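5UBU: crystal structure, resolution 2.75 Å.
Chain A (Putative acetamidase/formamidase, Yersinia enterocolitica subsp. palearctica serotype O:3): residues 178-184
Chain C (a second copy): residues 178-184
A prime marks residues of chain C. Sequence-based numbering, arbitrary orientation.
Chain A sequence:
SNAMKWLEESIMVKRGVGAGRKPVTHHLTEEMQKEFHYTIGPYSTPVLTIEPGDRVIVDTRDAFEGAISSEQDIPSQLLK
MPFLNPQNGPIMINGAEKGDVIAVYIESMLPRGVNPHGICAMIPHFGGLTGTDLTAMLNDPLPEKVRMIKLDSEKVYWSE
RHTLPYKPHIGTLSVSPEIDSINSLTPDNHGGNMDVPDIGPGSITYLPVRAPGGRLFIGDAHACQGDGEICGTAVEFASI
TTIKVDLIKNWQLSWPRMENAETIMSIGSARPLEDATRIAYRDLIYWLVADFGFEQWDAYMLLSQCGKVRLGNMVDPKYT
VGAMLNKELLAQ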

ATOM      1  N   GLU A 178      -9.688 -20.457  15.195  1.00 32.03           N
ATOM      2  CA  GLU A 178     -10.869 -21.169  15.671  1.00 33.54           C
ATOM      3  C   GLU A 178     -11.362 -22.187  14.646  1.00 33.47           C
ATOM      4  O   GLU A 178     -11.537 -23.356  14.982  1.00 33.19           O
ATOM      5  N   ILE A 179     -11.578 -21.730  13.406  1.00 33.24           N
ATOM      6  CA  ILE A 179     -12.067 -22.604  12.323  1.00 33.74           C
ATOM      7  C   ILE A 179     -11.225 -22.598  11.053  1.00 33.36           C
ATOM      8  O   ILE A 179     -11.306 -23.531  10.268  1.00 33.78           O
ATOM      9  N   ASP A 180     -10.442 -21.544  10.838  1.00 33.59           N
ATOM     10  CA  ASP A 180      -9.585 -21.456   9.651  1.00 33.68           C
ATOM     11  C   ASP A 180      -8.330 -22.297   9.788  1.00 32.93           C
ATOM     12  O   ASP A 180      -7.955 -22.705  10.889  1.00 32.35           O
ATOM     13  N   SER A 181      -7.698 -22.574   8.650  1.00 32.53           N
ATOM     14  CA  SER A 181      -6.438 -23.315   8.605  1.00 31.97           C
ATOM     15  C   SER A 181      -5.585 -22.490   7.634  1.00 31.89           C
ATOM     16  O   SER A 181      -5.817 -22.496   6.425  1.00 32.29           O
ATOM     17  N   ILE A 182      -4.632 -21.751   8.197  1.00 32.02           N
ATOM     18  CA  ILE A 182      -3.758 -20.834   7.456  1.00 32.73           C
ATOM     19  C   ILE A 182      -2.447 -21.502   7.067  1.00 32.40           C
ATOM     20  O   ILE A 182      -1.861 -22.202   7.886  1.00 32.92           O
ATOM     21  N   ASN A 183      -1.962 -21.278   5.843  1.00 32.13           N
ATOM     22  CA  ASN A 183      -0.708 -21.937   5.436  1.00 32.67           C
ATOM     23  C   ASN A 183       0.487 -21.526   6.307  1.00 32.33           C
ATOM     24  O   ASN A 183       0.475 -20.481   6.956  1.00 31.83           O
ATOM     25  N   SER A 184       1.502 -22.381   6.307  1.00 32.27           N
ATOM     26  CA  SER A 184       2.706 -22.177   7.102  1.00 32.87           C
ATOM     27  C   SER A 184       3.609 -21.049   6.606  1.00 33.42           C
ATOM     28  O   SER A 184       4.645 -20.770   7.218  1.00 34.12           O
TER
ATOM     29  N   GLU C 178      -6.310 -26.404  -1.454  1.00 28.74           N
ATOM     30  CA  GLU C 178      -5.838 -27.776  -1.323  1.00 29.78           C
ATOM     31  C   GLU C 178      -5.877 -28.262   0.123  1.00 30.15           C
ATOM     32  O   GLU C 178      -6.455 -29.299   0.409  1.00 29.99           O
ATOM     33  N   ILE C 179      -5.264 -27.491   1.019  1.00 30.59           N
ATOM     34  CA  ILE C 179      -5.193 -27.830   2.450  1.00 31.42           C
ATOM     35  C   ILE C 179      -5.662 -26.727   3.392  1.00 31.53           C
ATOM     36  O   ILE C 179      -6.004 -27.017   4.531  1.00 31.95           O
ATOM     37  N   ASP C 180      -5.653 -25.472   2.936  1.00 31.53           N
ATOM     38  CA  ASP C 180      -6.105 -24.364   3.779  1.00 31.89           C
ATOM     39  C   ASP C 180      -7.619 -24.273   3.845  1.00 31.28           C
ATOM     40  O   ASP C 180      -8.319 -24.853   3.025  1.00 30.62           O
ATOM     41  N   SER C 181      -8.106 -23.546   4.846  1.00 31.36           N
ATOM     42  CA  SER C 181      -9.528 -23.289   5.020  1.00 31.52           C
ATOM     43  C   SER C 181      -9.591 -21.786   5.306  1.00 32.53           C
ATOM     44  O   SER C 181      -9.220 -21.332   6.390  1.00 32.25           O
ATOM     45  N   ILE C 182     -10.025 -21.030   4.298  1.00 33.42           N
ATOM     46  CA  ILE C 182     -10.096 -19.564   4.338  1.00 34.69           C
ATOM     47  C   ILE C 182     -11.475 -19.081   4.775  1.00 35.10           C
ATOM     48  O   ILE C 182     -12.469 -19.614   4.315  1.00 34.68           O
ATOM     49  N   ASN C 183     -11.548 -18.061   5.635  1.00 35.68           N
ATOM     50  CA  ASN C 183     -12.869 -17.592   6.089  1.00 36.10           C
ATOM     51  C   ASN C 183     -13.732 -17.067   4.936  1.00 35.64           C
ATOM     52  O   ASN C 183     -13.227 -16.694   3.870  1.00 34.27           O
ATOM     53  N   SER C 184     -15.040 -17.064   5.169  1.00 36.70           N
ATOM     54  CA  SER C 184     -16.019 -16.636   4.177  1.00 37.67           C
ATOM     55  C   SER C 184     -16.023 -15.131   3.904  1.00 39.62           C
ATOM     56  O   SER C 184     -16.797 -14.657   3.070  1.00 41.54           O
TER

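Packing between two copies of the 178-184 stretch of a putative acetamidase/formamidase, followed along chain C. The two segments meet around a near-twofold centre at Ser181 and Ser181′, whose CA atoms lie 4.7 Å apart, and each side chain described here has a close counterpart in the other copy. Together the stretches bury 345 Å². Glu178′ takes no part: its extended side chain (chi1 t, chi2 t) stays 9.3 Å or more from chain A, and its OE2 is hydrogen-bonded elsewhere in the structure. Ile179′ leaves its backbone sideways, with chi1 p and chi2 t. The end of the side chain comes nearer, but stays 5.8 Å from chain A; the closest atom is Ile179′ O, 4.2 Å from Ser181 OG, too far for more than a loose contact.

Asp180′ is the first side chain to reach well into the contact. Its CA-to-CB bond points sideways, but with chi1 m (-72°) and chi2 near 3° the carboxylate approaches chain A. At its base, Asp180′ CB packs 3.2 Å from Ser181 O, beside the backbone pairing; farther out, OD1 lies 3.9 Å from Ile182 C and OD2 lies 3.3 Å from Asn183 CB. Asp180′ OD2 is also 3.2 Å from Asn183 N. A water bridges the same two atoms: water 2 donates a hydrogen bond to Asp180′ OD2 (2.5 Å from the water O) and accepts one from Asn183 N (3.2 Å to the same O), so the carboxylate is tied to the chain A backbone through solvent. Asp180′ OD1 has a hydrogen-bond partner elsewhere in the structure.

Ser181′ forms the centre. Its N donates to Ser181 O at 3.0 Å, and Ser181 N donates to Ser181′ O, also at 3.0 Å; both N-H...O angles are 164°, giving a single antiparallel bridge with two nearly straight bonds. The CA-to-CB bonds of both serines point sideways, with chi1 t (-168°), and the CB atoms of Ser181 and Ser181′ come within 4.1 Å of each other. Neither OG bonds across the contact; each is hydrogen-bonded elsewhere in the structure. The two main-chain bonds join the stretches, with the serine side chains beside them.

Ile182′ turns its CB away from chain A (chi1 m, chi2 t), and its side chain remains at least 5.5 Å from it. Its backbone still borders the carboxylate of Asp180, with Ile182′ C 4.0 Å from Asp180 OD1. Asn183′ receives the other half of the paired arrangement. Its CA-to-CB bond points sideways; with chi1 p and chi2 45°, Asn183′ CB lies 3.3 Å from Asp180 OD2, while ND2 lies 3.4 Å from the same OD2. Water 1 accepts from Asn183′ N (3.1 Å to the water O) and donates to Asp180 OD2 (2.6 Å from that O), matching water 2. Ser184′, chi1 p, ends the stretch without touching chain A; its OG is bonded elsewhere.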

ATOM      1  CB  GLU A 178     -11.985 -20.185  16.021  1.00 34.67           C
ATOM      2  CG  GLU A 178     -13.195 -20.850  16.654  1.00 36.02           C
ATOM      3  CD  GLU A 178     -14.310 -19.874  16.980  1.00 37.60           C
ATOM      4  OE1 GLU A 178     -15.451 -20.360  17.221  1.00 38.68           O
ATOM      5  OE2 GLU A 178     -14.054 -18.632  16.991  1.00 37.29           O
ATOM      6  CB  ILE A 179     -13.545 -22.320  11.946  1.00 34.62           C
ATOM      7  CG1 ILE A 179     -13.720 -20.912  11.352  1.00 34.62           C
ATOM      8  CG2 ILE A 179     -14.443 -22.514  13.158  1.00 35.22           C
ATOM      9  CD1 ILE A 179     -15.111 -20.644  10.814  1.00 35.62           C
ATOM     10  CB  ASP A 180      -9.163 -20.011   9.383  1.00 34.34           C
ATOM     11  CG  ASP A 180     -10.328 -19.126   8.907  1.00 36.78           C
ATOM     12  OD1 ASP A 180     -11.460 -19.645   8.714  1.00 39.58           O
ATOM     13  OD2 ASP A 180     -10.116 -17.904   8.713  1.00 37.31           O
ATOM     14  CB  SER A 181      -6.626 -24.755   8.150  1.00 31.74           C
ATOM     15  OG  SER A 181      -5.439 -25.501   8.378  1.00 31.19           O
ATOM     16  CB  ILE A 182      -3.486 -19.588   8.331  1.00 33.41           C
ATOM     17  CG1 ILE A 182      -4.831 -18.921   8.703  1.00 34.81           C
ATOM     18  CG2 ILE A 182      -2.590 -18.593   7.606  1.00 33.36           C
ATOM     19  CD1 ILE A 182      -4.732 -17.798   9.716  1.00 35.82           C
ATOM     20  CB  ASN A 183      -0.411 -21.825   3.919  1.00 32.53           C
ATOM     21  CG  ASN A 183      -0.128 -20.415   3.452  1.00 32.08           C
ATOM     22  OD1 ASN A 183       0.607 -19.667   4.076  1.00 32.38           O
ATOM     23  ND2 ASN A 183      -0.650 -20.081   2.292  1.00 33.35           N
ATOM     24  CB  SER A 184       3.499 -23.479   7.164  1.00 33.36           C
ATOM     25  OG  SER A 184       3.831 -23.928   5.864  1.00 34.16           O
TER
ATOM     26  CB  GLU C 178      -4.429 -27.914  -1.897  1.00 30.18           C
ATOM     27  CG  GLU C 178      -3.926 -29.347  -1.930  1.00 31.26           C
ATOM     28  CD  GLU C 178      -2.549 -29.474  -2.552  1.00 32.71           C
ATOM     29  OE1 GLU C 178      -1.931 -30.554  -2.363  1.00 35.64           O
ATOM     30  OE2 GLU C 178      -2.062 -28.504  -3.191  1.00 31.51           O
ATOM     31  CB  ILE C 179      -3.778 -28.298   2.890  1.00 32.02           C
ATOM     32  CG1 ILE C 179      -2.742 -27.167   2.731  1.00 32.13           C
ATOM     33  CG2 ILE C 179      -3.369 -29.534   2.099  1.00 31.65           C
ATOM     34  CD1 ILE C 179      -1.341 -27.502   3.199  1.00 32.73           C
ATOM     35  CB  ASP C 180      -5.570 -23.029   3.252  1.00 32.75           C
ATOM     36  CG  ASP C 180      -4.076 -22.847   3.486  1.00 35.05           C
ATOM     37  OD1 ASP C 180      -3.398 -23.771   4.007  1.00 36.71           O
ATOM     38  OD2 ASP C 180      -3.581 -21.732   3.172  1.00 36.73           O
ATOM     39  CB  SER C 181     -10.131 -24.133   6.138  1.00 32.11           C
ATOM     40  OG  SER C 181     -11.548 -24.065   6.099  1.00 31.10           O
ATOM     41  CB  ILE C 182      -9.751 -19.007   2.938  1.00 35.18           C
ATOM     42  CG1 ILE C 182      -8.343 -19.484   2.533  1.00 36.30           C
ATOM     43  CG2 ILE C 182      -9.790 -17.483   2.933  1.00 35.81           C
ATOM     44  CD1 ILE C 182      -7.935 -19.161   1.094  1.00 36.23           C
ATOM     45  CB  ASN C 183     -12.806 -16.615   7.280  1.00 37.42           C
ATOM     46  CG  ASN C 183     -12.147 -15.284   6.950  1.00 38.11           C
ATOM     47  OD1 ASN C 183     -12.411 -14.675   5.919  1.00 37.12           O
ATOM     48  ND2 ASN C 183     -11.321 -14.795   7.874  1.00 39.50           N
ATOM     49  CB  SER C 184     -17.414 -17.085   4.611  1.00 37.64           C
ATOM     50  OG  SER C 184     -17.735 -16.566   5.886  1.00 37.53           O
TER
HETATM   51  O   HOH W   1      -8.656 -17.458   6.612  1.00 39.24           O
HETATM   52  O   HOH W   2      -3.650 -19.351   3.962  1.00 38.37           O